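Local coordinates for protein AxyAgu115A (Amphibacillus xylanus NBRC 15112, PDB 6NPS) that acts as a family GH115 alpha-glucuronidase and probably removes glucuronic acid side groups from arabinoglucuronoxylan, a hemicellulose, at residues N389-L393 against Q867-T873; D385-N389 against W906-I911. The protein carries 3 engineered substitutions. One frame throughout, in Å; residues are numbered along the deposited sequence.

Contact 1 (N389-L393 against Q867-T873); sequences NLRTL and QPSNPVT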
loop_
_atom_site.group_PDB
_atom_site.type_symbol
_atom_site.label_atom_id
_atom_site.label_comp_id
_atom_site.label_asym_id
_atom_site.label_seq_id
_atom_site.Cartn_x
_atom_site.Cartn_y
_atom_site.Cartn_z
ATOM N N ASN A 389 -24.548 1.619 -21.538
ATOM C CA ASN A 389 -24.542 2.962 -22.106
ATOM C C ASN A 389 -24.647 2.821 -23.616
ATOM O O ASN A 389 -23.815 2.145 -24.226
ATOM C CB ASN A 389 -23.260 3.699 -21.730
ATOM C CG ASN A 389 -22.996 3.638 -20.249
ATOM O OD1 ASN A 389 -23.747 4.247 -19.444
ATOM N ND2 ASN A 389 -21.938 2.905 -19.856
ATOM N N LEU A 390 -25.668 3.432 -24.214
ATOM C CA LEU A 390 -25.759 3.391 -25.670
ATOM C C LEU A 390 -24.496 3.960 -26.299
ATOM O O LEU A 390 -23.732 4.697 -25.668
ATOM C CB LEU A 390 -26.957 4.186 -26.178
ATOM C CG LEU A 390 -28.297 3.869 -25.504
ATOM C CD1 LEU A 390 -29.443 4.623 -26.207
ATOM C CD2 LEU A 390 -28.599 2.363 -25.449
ATOM N N ARG A 391 -24.305 3.614 -27.570
ATOM C CA ARG A 391 -23.282 4.202 -28.417
ATOM C C ARG A 391 -23.951 5.147 -29.409
ATOM O O ARG A 391 -24.801 5.954 -29.014
ATOM C CB ARG A 391 -22.486 3.071 -29.112
ATOM C CG ARG A 391 -21.777 2.162 -28.083
ATOM C CD ARG A 391 -21.041 0.989 -28.788
ATOM N NE ARG A 391 -19.977 1.520 -29.617
ATOM C CZ ARG A 391 -19.240 0.800 -30.455
ATOM N NH1 ARG A 391 -19.465 -0.506 -30.595
ATOM N NH2 ARG A 391 -18.288 1.391 -31.165
ATOM N N THR A 392 -23.582 5.093 -30.682
ATOM C CA THR A 392 -24.225 5.993 -31.631
ATOM C C THR A 392 -25.634 5.512 -31.943
ATOM O O THR A 392 -25.999 4.352 -31.708
ATOM C CB THR A 392 -23.442 6.119 -32.922
ATOM O OG1 THR A 392 -23.460 4.860 -33.597
ATOM C CG2 THR A 392 -22.019 6.554 -32.618
ATOM N N LEU A 393 -26.435 6.435 -32.459
ATOM C CA LEU A 393 -27.858 6.238 -32.667
ATOM C C LEU A 393 -28.205 6.844 -34.021
ATOM O O LEU A 393 -27.443 7.663 -34.553
ATOM C CB LEU A 393 -28.648 6.912 -31.530
ATOM C CG LEU A 393 -28.485 6.303 -30.117
ATOM C CD1 LEU A 393 -29.211 7.190 -29.091
ATOM C CD2 LEU A 393 -28.984 4.817 -30.023
ATOM N N GLN A 867 -23.297 11.417 -15.874
ATOM C CA GLN A 867 -23.453 10.034 -16.279
ATOM C C GLN A 867 -22.511 9.750 -17.449
ATOM O O GLN A 867 -22.359 10.605 -18.334
ATOM C CB GLN A 867 -24.903 9.747 -16.672
ATOM C CG GLN A 867 -25.320 8.347 -16.301
ATOM C CD GLN A 867 -25.031 7.340 -17.396
ATOM O OE1 GLN A 867 -24.731 6.181 -17.117
ATOM N NE2 GLN A 867 -25.138 7.776 -18.652
ATOM N N PRO A 868 -21.846 8.567 -17.482
ATOM C CA PRO A 868 -20.868 8.294 -18.576
ATOM C C PRO A 868 -21.532 7.837 -19.873
ATOM O O PRO A 868 -21.445 6.688 -20.314
ATOM C CB PRO A 868 -19.978 7.200 -17.966
ATOM C CG PRO A 868 -20.872 6.446 -17.055
ATOM C CD PRO A 868 -21.826 7.510 -16.451
ATOM N N SER A 869 -22.218 8.762 -20.513
ATOM C CA SER A 869 -22.837 8.539 -21.809
ATOM C C SER A 869 -21.814 8.635 -22.934
ATOM O O SER A 869 -20.790 9.319 -22.827
ATOM C CB SER A 869 -23.942 9.570 -22.032
ATOM O OG SER A 869 -25.109 9.125 -21.386
ATOM N N ASN A 870 -22.131 7.978 -24.046
ATOM C CA ASN A 870 -21.276 8.047 -25.209
ATOM C C ASN A 870 -21.884 8.979 -26.249
ATOM O O ASN A 870 -23.108 9.122 -26.302
ATOM C CB ASN A 870 -21.104 6.638 -25.788
ATOM C CG ASN A 870 -20.490 5.700 -24.788
ATOM O OD1 ASN A 870 -19.399 5.978 -24.290
ATOM N ND2 ASN A 870 -21.170 4.597 -24.465
ATOM N N PRO A 871 -21.075 9.641 -27.085
ATOM C CA PRO A 871 -21.645 10.506 -28.124
ATOM C C PRO A 871 -22.630 9.741 -28.999
ATOM O O PRO A 871 -22.414 8.568 -29.338
ATOM C CB PRO A 871 -20.421 10.949 -28.945
ATOM C CG PRO A 871 -19.228 10.673 -28.093
ATOM C CD PRO A 871 -19.603 9.544 -27.184
ATOM N N VAL A 872 -23.709 10.432 -29.403
ATOM C CA VAL A 872 -24.760 9.793 -30.211
ATOM C C VAL A 872 -24.486 9.828 -31.705
ATOM O O VAL A 872 -25.223 9.181 -32.476
ATOM C CB VAL A 872 -26.147 10.435 -29.975
ATOM C CG1 VAL A 872 -26.499 10.346 -28.532
ATOM C CG2 VAL A 872 -26.159 11.911 -30.463
ATOM N N THR A 873 -23.466 10.557 -32.155
ATOM C CA THR A 873 -23.127 10.567 -33.577
ATOM C C THR A 873 -21.713 10.026 -33.791
ATOM O O THR A 873 -20.915 9.902 -32.859
ATOM C CB THR A 873 -23.218 11.966 -34.210
ATOM O OG1 THR A 873 -22.039 12.713 -33.880
ATOM C CG2 THR A 873 -24.489 12.729 -33.791
HETATM O O HOH W 1 -24.694 6.523 -23.881
HETATM O O HOH W 2 -25.230 7.550 -26.942
#

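Contact 2 (D385-N389 against W906-I911); sequences DNHGN and WGIDVI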
loop_
_atom_site.group_PDB
_atom_site.type_symbol
_atom_site.label_atom_id
_atom_site.label_comp_id
_atom_site.label_asym_id
_atom_site.label_seq_id
_atom_site.Cartn_x
_atom_site.Cartn_y
_atom_site.Cartn_z
ATOM N N ASP A 385 -22.443 -0.205 -25.041
ATOM C CA ASP A 385 -21.014 -0.369 -24.893
ATOM C C ASP A 385 -20.660 -1.565 -24.006
ATOM O O ASP A 385 -19.537 -1.627 -23.499
ATOM C CB ASP A 385 -20.394 0.913 -24.335
ATOM C CG ASP A 385 -20.890 1.257 -22.917
ATOM O OD1 ASP A 385 -21.776 0.571 -22.338
ATOM O OD2 ASP A 385 -20.370 2.244 -22.358
ATOM N N ASN A 386 -21.606 -2.488 -23.784
ATOM C CA ASN A 386 -21.458 -3.723 -23.017
ATOM C C ASN A 386 -21.631 -3.402 -21.542
ATOM O O ASN A 386 -21.643 -4.320 -20.723
ATOM C CB ASN A 386 -20.127 -4.472 -23.288
ATOM C CG ASN A 386 -20.069 -5.007 -24.714
ATOM O OD1 ASN A 386 -20.976 -5.735 -25.124
ATOM N ND2 ASN A 386 -19.042 -4.639 -25.473
ATOM N N HIS A 387 -21.837 -2.133 -21.188
ATOM C CA HIS A 387 -22.017 -1.738 -19.803
ATOM C C HIS A 387 -23.290 -0.953 -19.592
ATOM O O HIS A 387 -23.464 -0.357 -18.530
ATOM C CB HIS A 387 -20.795 -0.966 -19.343
ATOM C CG HIS A 387 -19.604 -1.861 -19.254
ATOM N ND1 HIS A 387 -19.196 -2.433 -18.066
ATOM C CD2 HIS A 387 -18.799 -2.360 -20.220
ATOM C CE1 HIS A 387 -18.163 -3.219 -18.298
ATOM N NE2 HIS A 387 -17.905 -3.204 -19.603
ATOM N N GLY A 388 -24.186 -0.944 -20.576
ATOM C CA GLY A 388 -25.471 -0.318 -20.382
ATOM C C GLY A 388 -25.550 1.128 -20.816
ATOM O O GLY A 388 -26.563 1.791 -20.527
ATOM N N ASN A 389 -24.548 1.619 -21.538
ATOM C CA ASN A 389 -24.542 2.962 -22.106
ATOM C C ASN A 389 -24.647 2.821 -23.616
ATOM O O ASN A 389 -23.815 2.145 -24.226
ATOM C CB ASN A 389 -23.260 3.699 -21.730
ATOM C CG ASN A 389 -22.996 3.638 -20.249
ATOM O OD1 ASN A 389 -23.747 4.247 -19.444
ATOM N ND2 ASN A 389 -21.938 2.905 -19.856
ATOM N N TRP A 906 -12.763 5.889 -21.197
ATOM C CA TRP A 906 -14.046 5.204 -21.212
ATOM C C TRP A 906 -14.056 4.095 -20.172
ATOM O O TRP A 906 -15.036 3.929 -19.439
ATOM C CB TRP A 906 -14.331 4.629 -22.630
ATOM C CG TRP A 906 -15.520 3.609 -22.610
ATOM C CD1 TRP A 906 -16.851 3.907 -22.708
ATOM C CD2 TRP A 906 -15.440 2.183 -22.407
ATOM N NE1 TRP A 906 -17.604 2.753 -22.598
ATOM C CE2 TRP A 906 -16.759 1.684 -22.415
ATOM C CE3 TRP A 906 -14.381 1.283 -22.229
ATOM C CZ2 TRP A 906 -17.054 0.320 -22.227
ATOM C CZ3 TRP A 906 -14.673 -0.102 -22.093
ATOM C CH2 TRP A 906 -16.000 -0.560 -22.107
ATOM N N GLY A 907 -12.950 3.347 -20.076
ATOM C CA GLY A 907 -12.914 2.196 -19.188
ATOM C C GLY A 907 -12.908 2.571 -17.713
ATOM O O GLY A 907 -13.584 1.924 -16.906
ATOM N N ILE A 908 -12.132 3.599 -17.333
ATOM C CA ILE A 908 -12.195 4.126 -15.959
ATOM C C ILE A 908 -13.614 4.577 -15.631
ATOM O O ILE A 908 -14.192 4.215 -14.595
ATOM C CB ILE A 908 -11.223 5.304 -15.783
ATOM C CG1 ILE A 908 -9.762 4.850 -15.872
ATOM C CG2 ILE A 908 -11.458 6.012 -14.412
ATOM C CD1 ILE A 908 -8.864 6.007 -16.244
ATOM N N ASP A 909 -14.203 5.385 -16.521
ATOM C CA ASP A 909 -15.495 6.002 -16.205
ATOM C C ASP A 909 -16.605 4.969 -16.135
ATOM O O ASP A 909 -17.543 5.124 -15.354
ATOM C CB ASP A 909 -15.840 7.066 -17.265
ATOM C CG ASP A 909 -14.831 8.226 -17.299
ATOM O OD1 ASP A 909 -13.980 8.326 -16.391
ATOM O OD2 ASP A 909 -14.886 9.045 -18.248
ATOM N N VAL A 910 -16.531 3.903 -16.948
ATOM C CA VAL A 910 -17.639 2.951 -16.955
ATOM C C VAL A 910 -17.676 2.143 -15.639
ATOM O O VAL A 910 -18.750 1.856 -15.094
ATOM C CB VAL A 910 -17.521 2.096 -18.260
ATOM C CG1 VAL A 910 -16.603 0.899 -18.107
ATOM C CG2 VAL A 910 -18.823 1.691 -18.747
ATOM N N ILE A 911 -16.514 1.833 -15.074
ATOM C CA ILE A 911 -16.426 1.134 -13.783
ATOM C C ILE A 911 -16.802 2.063 -12.617
ATOM O O ILE A 911 -17.436 1.632 -11.645
ATOM C CB ILE A 911 -15.002 0.570 -13.609
ATOM C CG1 ILE A 911 -14.716 -0.416 -14.766
ATOM C CG2 ILE A 911 -14.816 -0.150 -12.259
ATOM C CD1 ILE A 911 -15.820 -1.439 -14.961
HETATM O O HOH W 3 -21.713 2.467 -16.800
#

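Contact 1 (N389-L393 against Q867-T873)
Asn389 meets Gln867 and Pro868 through its amide. Its OD1 lies 3.2 Å from Gln867 OE1, with the two amide planes 39° apart. Both oxygens are acceptors, so the pair is not a hydrogen bond. Lys430 NZ bonds to both and probably offsets the repulsion between the two oxygens. The CG of Asn389 also rests 3.4 Å from the carbonyl O of Pro868, the centre of an inverse gamma turn. At Leu390 the backbone O takes a hydrogen bond from Asn870 ND2 (2.8 Å, 160° at the hydrogen). The donor stands above the carbonyl plane, but the acceptor lies in the amide plane of Asn870. This amide gets there with CG beside the backbone N (chi1 -60°), and its OD1 is bonded to Tyr899 OH. With an alanine here, Leu390 O is likely to lose this donor and Tyr899 OH to lose this partner. Water 1 joins Leu390 O to Asn870 N. The arrangement is an interdomain seam: a loop following a strand of the TIM-barrel-type domain runs beside a loop of the C-terminal beta-rich domain. Arg391 turns its guanidinium to a salt bridge with Glu357, while water 2 spans Arg391 O and Asn870 O. Thr392 brings CA within 3.4 Å of Val872 O in a CA-H...O contact. Its methyl CG2 lies 3.5 Å from Thr873 O, and its OG1 is bonded to Glu357. Leu393 N donates to the same Val872 O at 3.0 Å. The methyls Leu393 CD1 and Val872 CG1 make an apolar contact at 4.2 Å, the side chains crossing obliquely.

Contact 2 (D385-N389 against W906-I911)
Trp906 donates from NE1 to Asp385 OD2 at 2.8 Å. The acceptor lies near the indole plane, while the donor comes in on the anti side of OD2 and somewhat out of the carboxylate plane. The two planes are 74° apart. The syn side of OD2 takes Asn389 ND2, and OD1 accepts His387 N and Asn389 N from opposite faces. The His387 N bond makes an Asx turn. Four N-H groups of the two segments thus hold this buried carboxylate and fix its rotation. The six-membered ring of the indole meets the imidazole obliquely, CZ2 of Trp906 3.8 Å from CD2 of His387. Val910 follows one helical turn later. Its CG1 stands between the backbone N and the carbonyl carbon (chi1 86°), which carries this methyl over a face of the His387 ring, 4.2 Å from the centroid, in a CH-pi contact. CG2 packs 3.4 Å from His387 CB and also meets the amide of Asn389. His387 NE2 is bonded to Gly416 O. Ile911 adds a looser touch, its CD1 near His387 CE1. In this way helix 904-912, which follows strand 890-893 and precedes strand 915-923 in the chain, lies against the loop joining strands 379-383 and 405-410.

Contacts 1 and 2 adjoin, their centres about 10 Å apart, and share Asn389. One loop supplies the first segment of both: 385-389 comes first after strand 379-383, then 389-393 runs on toward strand 405-410. These two strands are neighbours in the eight-stranded parallel sheet of the TIM-barrel-type domain. The partners come some 470 to 520 residues later, from the C-terminal domain, as the loop 867-873 and then helix 904-912. A probable hydrogen bond between Asn870 ND2 and Asp385 OD2 (3.3 Å) links the contacts, and Pro868 packs on Asp909. Together they form one buried patch of the interface between the two domains.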